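Local structure of soluble lytic transglycosylase B3 (Pseudomonas aeruginosa, 5ANZ) at residues N155-L160 with A175-A180; V257-G262 with M282-V287; Q111-L116 with D341-G346. The protein is probably a peptidoglycan lytic transglycosylase, a calcium-binding enzyme that cleaves the glycan strands of the bacterial cell wall during its turnover. One frame throughout, in Å; residues are numbered along the deposited sequence.

From the N terminus, residues 111-116 come first, on helix 106-118, and pair with 341-346 at the end of helix 330-343; interaction 3 thus closes a loop of 224 intervening residues. Interactions 1 and 2 are both nested inside that loop, in series, and neither crosses the other. Interaction 1 closes a hairpin of two helices, 156-166 and 170-186. Interaction 2, 19 residues between its segments, adds strand 285-286 to the edge of an antiparallel sheet. Their centres lie about 48 Å apart, on opposite sides of the chain's centre; the centre of interaction 3 lies about 34 Å from that of interaction 1 and about 29 Å from that of interaction 2.

Interaction 1 (N155-L160 with A175-A180)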
loop_
_atom_site.group_PDB
_atom_site.type_symbol
_atom_site.label_atom_id
_atom_site.label_comp_id
_atom_site.label_asym_id
_atom_site.label_seq_id
_atom_site.Cartn_x
_atom_site.Cartn_y
_atom_site.Cartn_z
ATOM N N ASN A 155 -6.297 -11.599 17.150
ATOM C CA ASN A 155 -6.571 -12.887 16.565
ATOM C C ASN A 155 -7.382 -12.725 15.287
ATOM O O ASN A 155 -8.453 -12.091 15.295
ATOM C CB ASN A 155 -7.323 -13.777 17.547
ATOM C CG ASN A 155 -7.527 -15.166 16.991
ATOM O OD1 ASN A 155 -8.494 -15.416 16.273
ATOM N ND2 ASN A 155 -6.575 -16.067 17.269
ATOM N N VAL A 156 -6.860 -13.284 14.195
ATOM C CA VAL A 156 -7.445 -13.080 12.866
ATOM C C VAL A 156 -8.871 -13.601 12.807
ATOM O O VAL A 156 -9.738 -12.968 12.183
ATOM C CB VAL A 156 -6.586 -13.772 11.794
ATOM C CG1 VAL A 156 -7.308 -13.831 10.444
ATOM C CG2 VAL A 156 -5.251 -13.023 11.669
ATOM N N ILE A 157 -9.132 -14.734 13.470
ATOM C CA ILE A 157 -10.499 -15.282 13.439
ATOM C C ILE A 157 -11.459 -14.340 14.161
ATOM O O ILE A 157 -12.559 -14.053 13.680
ATOM C CB ILE A 157 -10.578 -16.679 14.060
ATOM C CG1 ILE A 157 -9.647 -17.637 13.313
ATOM C CG2 ILE A 157 -12.036 -17.171 14.067
ATOM C CD1 ILE A 157 -9.972 -17.842 11.838
ATOM N N ARG A 158 -11.033 -13.826 15.305
ATOM C CA ARG A 158 -11.879 -12.908 16.056
ATOM C C ARG A 158 -12.146 -11.633 15.265
ATOM O O ARG A 158 -13.279 -11.156 15.189
ATOM C CB ARG A 158 -11.245 -12.549 17.396
ATOM C CG ARG A 158 -12.196 -11.733 18.259
ATOM C CD ARG A 158 -11.575 -11.357 19.601
ATOM N NE ARG A 158 -12.545 -10.654 20.436
ATOM C CZ ARG A 158 -12.276 -10.157 21.637
ATOM N NH1 ARG A 158 -11.055 -10.289 22.153
ATOM N NH2 ARG A 158 -13.223 -9.521 22.322
ATOM N N SER A 159 -11.102 -11.084 14.660
ATOM C CA SER A 159 -11.255 -9.822 13.944
ATOM C C SER A 159 -12.166 -9.978 12.729
ATOM O O SER A 159 -13.084 -9.172 12.528
ATOM C CB SER A 159 -9.892 -9.280 13.515
ATOM O OG SER A 159 -9.090 -9.027 14.659
ATOM N N LEU A 160 -11.941 -11.020 11.930
ATOM C CA LEU A 160 -12.772 -11.216 10.740
ATOM C C LEU A 160 -14.208 -11.625 11.080
ATOM O O LEU A 160 -15.142 -11.240 10.368
ATOM C CB LEU A 160 -12.143 -12.240 9.801
ATOM C CG LEU A 160 -10.847 -11.751 9.127
ATOM C CD1 LEU A 160 -10.189 -12.881 8.343
ATOM C CD2 LEU A 160 -11.117 -10.548 8.232
ATOM N N ALA A 175 -15.600 -13.851 3.222
ATOM C CA ALA A 175 -14.689 -14.516 2.302
ATOM C C ALA A 175 -13.321 -14.766 2.942
ATOM O O ALA A 175 -12.744 -15.843 2.810
ATOM C CB ALA A 175 -14.540 -13.697 1.035
ATOM N N GLN A 176 -12.786 -13.759 3.619
ATOM C CA GLN A 176 -11.485 -13.910 4.239
ATOM C C GLN A 176 -11.558 -14.872 5.410
ATOM O O GLN A 176 -10.601 -15.600 5.680
ATOM C CB GLN A 176 -10.953 -12.555 4.694
ATOM C CG GLN A 176 -10.752 -11.606 3.541
ATOM C CD GLN A 176 -9.804 -12.157 2.491
ATOM O OE1 GLN A 176 -8.824 -12.824 2.812
ATOM N NE2 GLN A 176 -10.090 -11.867 1.217
ATOM N N LEU A 177 -12.693 -14.881 6.108
ATOM C CA LEU A 177 -12.842 -15.727 7.287
ATOM C C LEU A 177 -12.859 -17.203 6.880
ATOM O O LEU A 177 -12.224 -18.038 7.513
ATOM C CB LEU A 177 -14.120 -15.367 8.055
ATOM C CG LEU A 177 -14.410 -16.173 9.325
ATOM C CD1 LEU A 177 -13.234 -16.129 10.300
ATOM C CD2 LEU A 177 -15.659 -15.634 9.980
ATOM N N LEU A 178 -13.571 -17.522 5.803
ATOM C CA LEU A 178 -13.542 -18.888 5.296
ATOM C C LEU A 178 -12.120 -19.273 4.874
ATOM O O LEU A 178 -11.660 -20.390 5.129
ATOM C CB LEU A 178 -14.514 -19.050 4.129
ATOM C CG LEU A 178 -14.870 -20.494 3.802
ATOM C CD1 LEU A 178 -15.632 -21.122 4.962
ATOM C CD2 LEU A 178 -15.675 -20.567 2.518
ATOM N N ALA A 179 -11.414 -18.330 4.260
ATOM C CA ALA A 179 -10.067 -18.592 3.785
ATOM C C ALA A 179 -9.126 -18.830 4.964
ATOM O O ALA A 179 -8.266 -19.709 4.912
ATOM C CB ALA A 179 -9.575 -17.436 2.920
ATOM N N ALA A 180 -9.292 -18.045 6.023
ATOM C CA ALA A 180 -8.501 -18.230 7.242
ATOM C C ALA A 180 -8.727 -19.603 7.874
ATOM O O ALA A 180 -7.779 -20.239 8.329
ATOM C CB ALA A 180 -8.813 -17.135 8.261
#
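Ile157 and Leu177 meet at about a right angle, methyl against methyl: CD1 of Ile157 lies 4.0 Å from CD1 of Leu177. The Leu177 branch gets there with CG anti to the backbone N (chi1 -180°), and its CD1 also touches the CG2 of Ile157. The same Ile157 CD1 sits over the methyl of Ala180, 3.8 Å from its CB, and Val156 CG1 approaches that CB more loosely at 4.2 Å. One turn on, the CB of Leu160 faces the partner helix. Its CD1 rests 3.7 Å from CB of Gln176, the two side chains crossing obliquely, while its CB packs against Leu177 CD1. Gln176 meets Leu160 through CB and its backbone; a bend at chi2 (-58°) turns CD away from Leu160, and OE1 accepts a hydrogen bond from Thr210 N. The Gln176 side chain lies about 4 Å from that of Ile208 and about 6 Å from that of Thr211, which bind N-acetyl-D-glucosamine in a structure of this protein, though none is bound to this chain. Asn155 caps the first helix, OD1 taking Arg158 N at 3.1 Å on a lone pair, and Ile157 N more weakly. With axes 9.6 Å apart and running at 160°, this is the buried apolar seam of an antiparallel helical hairpin in the lysozyme-like transglycosylase domain.

Interaction 2 (V257-G262 with M282-V287); sequences VRLPAG and MGVQGV
An antiparallel sheet gains its edge strand here: Arg258 and Gln285 form a hydrogen-bonded pair that lays a short, weakly bonded strand 285-286 beside strand 254-258, whose other neighbour is strand 313-316. Arg258 N donates to Gln285 O at 2.9 Å, nearly straight at 168°. Gln285 N returns a bond to Arg258 O at 3.1 Å. Both side chains leave by the same face of the sheet and cross, the guanidinium and amide planes turned 43° apart. Arg258 NH1 stays 4.2 Å from Gln285 OE1, beyond hydrogen-bonding distance. The Gln285 oxygen instead receives a weak hydrogen bond from Gly290 N. A bend at chi3 (-63°) places NE of Arg258 3.7 Å from Val287 O. Beneath the other face the contact is apolar. Val284 spreads its two methyls between two partners: CG1, anti to the backbone N, reaches Val257 CB at 3.6 Å, while CG2 lies 4.0 Å from CD2 of Leu259, the two side chains side by side and pointing the same way. Phe263 also touches Val284, and Ala313 and Leu315 of the next strand touch Val257. Past the paired residues the segments stay close where a Schellman motif with Gly283 as its C-prime residue ends helix 276-280. Gly283 has positive phi, and Pro260 packs on its backbone, CD 3.2 Å from Gly283 O.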
loop_
_atom_site.group_PDB
_atom_site.type_symbol
_atom_site.label_atom_id
_atom_site.label_comp_id
_atom_site.label_asym_id
_atom_site.label_seq_id
_atom_site.Cartn_x
_atom_site.Cartn_y
_atom_site.Cartn_z
ATOM N N VAL A 257 13.257 13.298 -10.531
ATOM C CA VAL A 257 13.590 14.044 -11.733
ATOM C C VAL A 257 13.393 15.531 -11.509
ATOM O O VAL A 257 12.822 15.948 -10.505
ATOM C CB VAL A 257 12.749 13.610 -12.941
ATOM C CG1 VAL A 257 13.015 12.136 -13.263
ATOM C CG2 VAL A 257 11.249 13.857 -12.672
ATOM N N ARG A 258 13.889 16.321 -12.453
ATOM C CA ARG A 258 13.666 17.757 -12.452
ATOM C C ARG A 258 12.763 18.125 -13.626
ATOM O O ARG A 258 13.036 17.746 -14.761
ATOM C CB ARG A 258 14.999 18.511 -12.545
ATOM C CG ARG A 258 14.857 20.013 -12.682
ATOM C CD ARG A 258 16.190 20.665 -13.046
ATOM N NE ARG A 258 17.201 20.492 -12.005
ATOM C CZ ARG A 258 18.469 20.878 -12.123
ATOM N NH1 ARG A 258 18.889 21.456 -13.242
ATOM N NH2 ARG A 258 19.320 20.683 -11.124
ATOM N N LEU A 259 11.690 18.857 -13.347
ATOM C CA LEU A 259 10.782 19.305 -14.405
ATOM C C LEU A 259 11.168 20.675 -14.942
ATOM O O LEU A 259 11.628 21.532 -14.191
ATOM C CB LEU A 259 9.348 19.351 -13.894
ATOM C CG LEU A 259 8.825 17.991 -13.437
ATOM C CD1 LEU A 259 7.392 18.071 -12.944
ATOM C CD2 LEU A 259 8.954 16.992 -14.585
ATOM N N PRO A 260 10.971 20.881 -16.251
ATOM C CA PRO A 260 11.213 22.178 -16.892
ATOM C C PRO A 260 10.155 23.218 -16.545
ATOM O O PRO A 260 9.122 22.900 -15.948
ATOM C CB PRO A 260 11.160 21.841 -18.380
ATOM C CG PRO A 260 10.240 20.684 -18.452
ATOM C CD PRO A 260 10.576 19.860 -17.234
ATOM N N ALA A 261 10.423 24.462 -16.928
ATOM C CA ALA A 261 9.484 25.553 -16.713
ATOM C C ALA A 261 8.252 25.376 -17.594
ATOM O O ALA A 261 8.350 24.866 -18.711
ATOM C CB ALA A 261 10.157 26.891 -16.991
ATOM N N GLY A 262 7.096 25.790 -17.081
ATOM C CA GLY A 262 5.850 25.716 -17.823
ATOM C C GLY A 262 5.481 24.307 -18.246
ATOM O O GLY A 262 4.872 24.101 -19.296
ATOM N N MET A 282 11.040 15.735 -23.694
ATOM C CA MET A 282 9.929 16.595 -23.324
ATOM C C MET A 282 10.361 17.665 -22.321
ATOM O O MET A 282 9.550 18.493 -21.892
ATOM C CB MET A 282 8.800 15.752 -22.731
ATOM C CG MET A 282 7.404 16.237 -23.049
ATOM S SD MET A 282 6.160 15.188 -22.265
ATOM C CE MET A 282 4.740 15.562 -23.295
ATOM N N GLY A 283 11.630 17.628 -21.926
ATOM C CA GLY A 283 12.137 18.567 -20.940
ATOM C C GLY A 283 12.510 17.997 -19.580
ATOM O O GLY A 283 13.152 18.676 -18.779
ATOM N N VAL A 284 12.107 16.760 -19.305
ATOM C CA VAL A 284 12.413 16.140 -18.024
ATOM C C VAL A 284 13.879 15.740 -17.951
ATOM O O VAL A 284 14.442 15.249 -18.927
ATOM C CB VAL A 284 11.539 14.889 -17.768
ATOM C CG1 VAL A 284 11.749 14.373 -16.353
ATOM C CG2 VAL A 284 10.069 15.210 -17.992
ATOM N N GLN A 285 14.485 15.925 -16.783
ATOM C CA GLN A 285 15.911 15.673 -16.607
ATOM C C GLN A 285 16.210 14.911 -15.331
ATOM O O GLN A 285 15.354 14.782 -14.453
ATOM C CB GLN A 285 16.690 16.994 -16.587
ATOM C CG GLN A 285 16.547 17.845 -17.829
ATOM C CD GLN A 285 17.302 19.157 -17.718
ATOM O OE1 GLN A 285 18.039 19.383 -16.758
ATOM N NE2 GLN A 285 17.115 20.031 -18.699
ATOM N N GLY A 286 17.443 14.425 -15.216
ATOM C CA GLY A 286 17.910 13.843 -13.971
ATOM C C GLY A 286 17.801 14.911 -12.900
ATOM O O GLY A 286 17.728 16.096 -13.218
ATOM N N VAL A 287 17.795 14.501 -11.640
ATOM C CA VAL A 287 17.473 15.412 -10.546
ATOM C C VAL A 287 18.511 16.523 -10.384
ATOM O O VAL A 287 18.203 17.608 -9.884
ATOM C CB VAL A 287 17.334 14.645 -9.222
ATOM C CG1 VAL A 287 18.698 14.223 -8.709
ATOM C CG2 VAL A 287 16.594 15.491 -8.196
#

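Interaction 3 (Q111-L116 with D341-G346)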
loop_
_atom_site.group_PDB
_atom_site.type_symbol
_atom_site.label_atom_id
_atom_site.label_comp_id
_atom_site.label_asym_id
_atom_site.label_seq_id
_atom_site.Cartn_x
_atom_site.Cartn_y
_atom_site.Cartn_z
ATOM N N GLN A 111 17.639 -0.927 10.797
ATOM C CA GLN A 111 17.126 -2.262 11.143
ATOM C C GLN A 111 17.044 -3.130 9.883
ATOM O O GLN A 111 17.335 -4.327 9.931
ATOM C CB GLN A 111 15.750 -2.190 11.818
ATOM C CG GLN A 111 15.749 -1.811 13.285
ATOM C CD GLN A 111 14.336 -1.736 13.864
ATOM O OE1 GLN A 111 13.359 -1.531 13.137
ATOM N NE2 GLN A 111 14.228 -1.904 15.178
ATOM N N GLY A 112 16.674 -2.518 8.762
ATOM C CA GLY A 112 16.608 -3.234 7.492
ATOM C C GLY A 112 17.987 -3.666 7.013
ATOM O O GLY A 112 18.172 -4.762 6.485
ATOM N N GLN A 113 18.978 -2.799 7.192
ATOM C CA GLN A 113 20.344 -3.174 6.865
ATOM C C GLN A 113 20.800 -4.343 7.729
ATOM O O GLN A 113 21.538 -5.222 7.260
ATOM C CB GLN A 113 21.285 -1.988 7.047
ATOM C CG GLN A 113 21.060 -0.905 6.000
ATOM C CD GLN A 113 21.723 0.407 6.372
ATOM O OE1 GLN A 113 21.902 0.709 7.555
ATOM N NE2 GLN A 113 22.119 1.184 5.361
ATOM N N ALA A 114 20.369 -4.361 8.987
ATOM C CA ALA A 114 20.740 -5.453 9.880
ATOM C C ALA A 114 20.068 -6.757 9.442
ATOM O O ALA A 114 20.682 -7.828 9.529
ATOM C CB ALA A 114 20.374 -5.127 11.310
ATOM N N ARG A 115 18.816 -6.664 8.979
ATOM C CA ARG A 115 18.107 -7.850 8.499
ATOM C C ARG A 115 18.708 -8.395 7.209
ATOM O O ARG A 115 18.742 -9.603 6.988
ATOM C CB ARG A 115 16.629 -7.533 8.288
ATOM C CG ARG A 115 15.924 -7.168 9.592
ATOM C CD ARG A 115 16.023 -8.310 10.583
ATOM N NE ARG A 115 15.482 -7.956 11.891
ATOM C CZ ARG A 115 14.331 -8.412 12.375
ATOM N NH1 ARG A 115 13.596 -9.247 11.660
ATOM N NH2 ARG A 115 13.921 -8.037 13.578
ATOM N N LEU A 116 19.159 -7.496 6.348
ATOM C CA LEU A 116 19.767 -7.898 5.091
ATOM C C LEU A 116 21.021 -8.729 5.375
ATOM O O LEU A 116 21.310 -9.694 4.664
ATOM C CB LEU A 116 20.093 -6.664 4.230
ATOM C CG LEU A 116 18.896 -6.093 3.474
ATOM C CD1 LEU A 116 19.165 -4.641 3.081
ATOM C CD2 LEU A 116 18.563 -6.952 2.238
ATOM N N ASP A 341 16.055 1.906 -1.524
ATOM C CA ASP A 341 17.238 2.692 -1.918
ATOM C C ASP A 341 18.120 3.078 -0.722
ATOM O O ASP A 341 19.351 3.110 -0.808
ATOM C CB ASP A 341 16.808 3.982 -2.626
ATOM C CG ASP A 341 16.188 3.742 -3.997
ATOM O OD1 ASP A 341 16.212 2.594 -4.491
ATOM O OD2 ASP A 341 15.713 4.741 -4.594
ATOM N N SER A 342 17.474 3.410 0.389
ATOM C CA SER A 342 18.196 3.848 1.586
ATOM C C SER A 342 19.144 2.788 2.137
ATOM O O SER A 342 20.158 3.099 2.747
ATOM C CB SER A 342 17.209 4.243 2.684
ATOM O OG SER A 342 16.399 5.339 2.305
ATOM N N PHE A 343 18.810 1.515 1.948
ATOM C CA PHE A 343 19.686 0.474 2.477
ATOM C C PHE A 343 21.090 0.557 1.877
ATOM O O PHE A 343 22.057 0.180 2.520
ATOM C CB PHE A 343 19.106 -0.922 2.217
ATOM C CG PHE A 343 17.771 -1.172 2.866
ATOM C CD1 PHE A 343 17.445 -0.625 4.097
ATOM C CD2 PHE A 343 16.840 -2.003 2.236
ATOM C CE1 PHE A 343 16.206 -0.876 4.685
ATOM C CE2 PHE A 343 15.580 -2.263 2.805
ATOM C CZ PHE A 343 15.260 -1.712 4.032
ATOM N N LYS A 344 21.170 1.073 0.649
ATOM C CA LYS A 344 22.438 1.182 -0.067
ATOM C C LYS A 344 22.941 2.620 -0.105
ATOM O O LYS A 344 23.886 2.927 -0.851
ATOM C CB LYS A 344 22.299 0.661 -1.498
ATOM C CG LYS A 344 21.930 -0.811 -1.584
ATOM C CD LYS A 344 22.136 -1.358 -2.988
ATOM C CE LYS A 344 22.982 -2.629 -2.960
ATOM N NZ LYS A 344 22.333 -3.733 -2.198
ATOM N N GLY A 345 22.335 3.485 0.696
ATOM C CA GLY A 345 22.821 4.853 0.826
ATOM C C GLY A 345 22.118 5.864 -0.051
ATOM O O GLY A 345 22.566 7.007 -0.186
ATOM N N GLY A 346 21.009 5.460 -0.653
ATOM C CA GLY A 346 20.216 6.376 -1.437
ATOM C C GLY A 346 18.987 6.827 -0.668
ATOM O O GLY A 346 19.003 6.921 0.552
#
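The ring of Phe343 fits against helix 106-118 at Gly112, with CE1 3.7 Å from the glycine CA and the glycine carbonyl carbon over one ring face. With no side chain at Gly112, CE1 packs directly on its backbone. Leu116, one turn on, crosses the phenylalanine at about a right angle and brings CD1 to 3.6 Å from Phe343 CD2. Gln113 adds the polar link: its chain runs extended beyond CG, and NE2 donates to Phe343 O at 3.0 Å, nearly straight at 167°. The acceptor lies close to the amide plane of Gln113, whereas NE2 stands 42° out of the carbonyl plane. That carbonyl lies where helix 330-343 gives way to a turn, in a Schellman motif: Gly345, with positive phi, is the C-prime residue, Gly346 N bonds to Asp341 O and Gly345 N to Ser342 O. Asp341 O also accepts from Lys344 N. Farther out, Val138 of helix 134-145 touches both Leu116 and Phe343, and Lys344 NZ forms a salt bridge with Asp135. The arrangement is a helix C-terminus docked, through an aromatic side chain on a glycine, against helix 106-118.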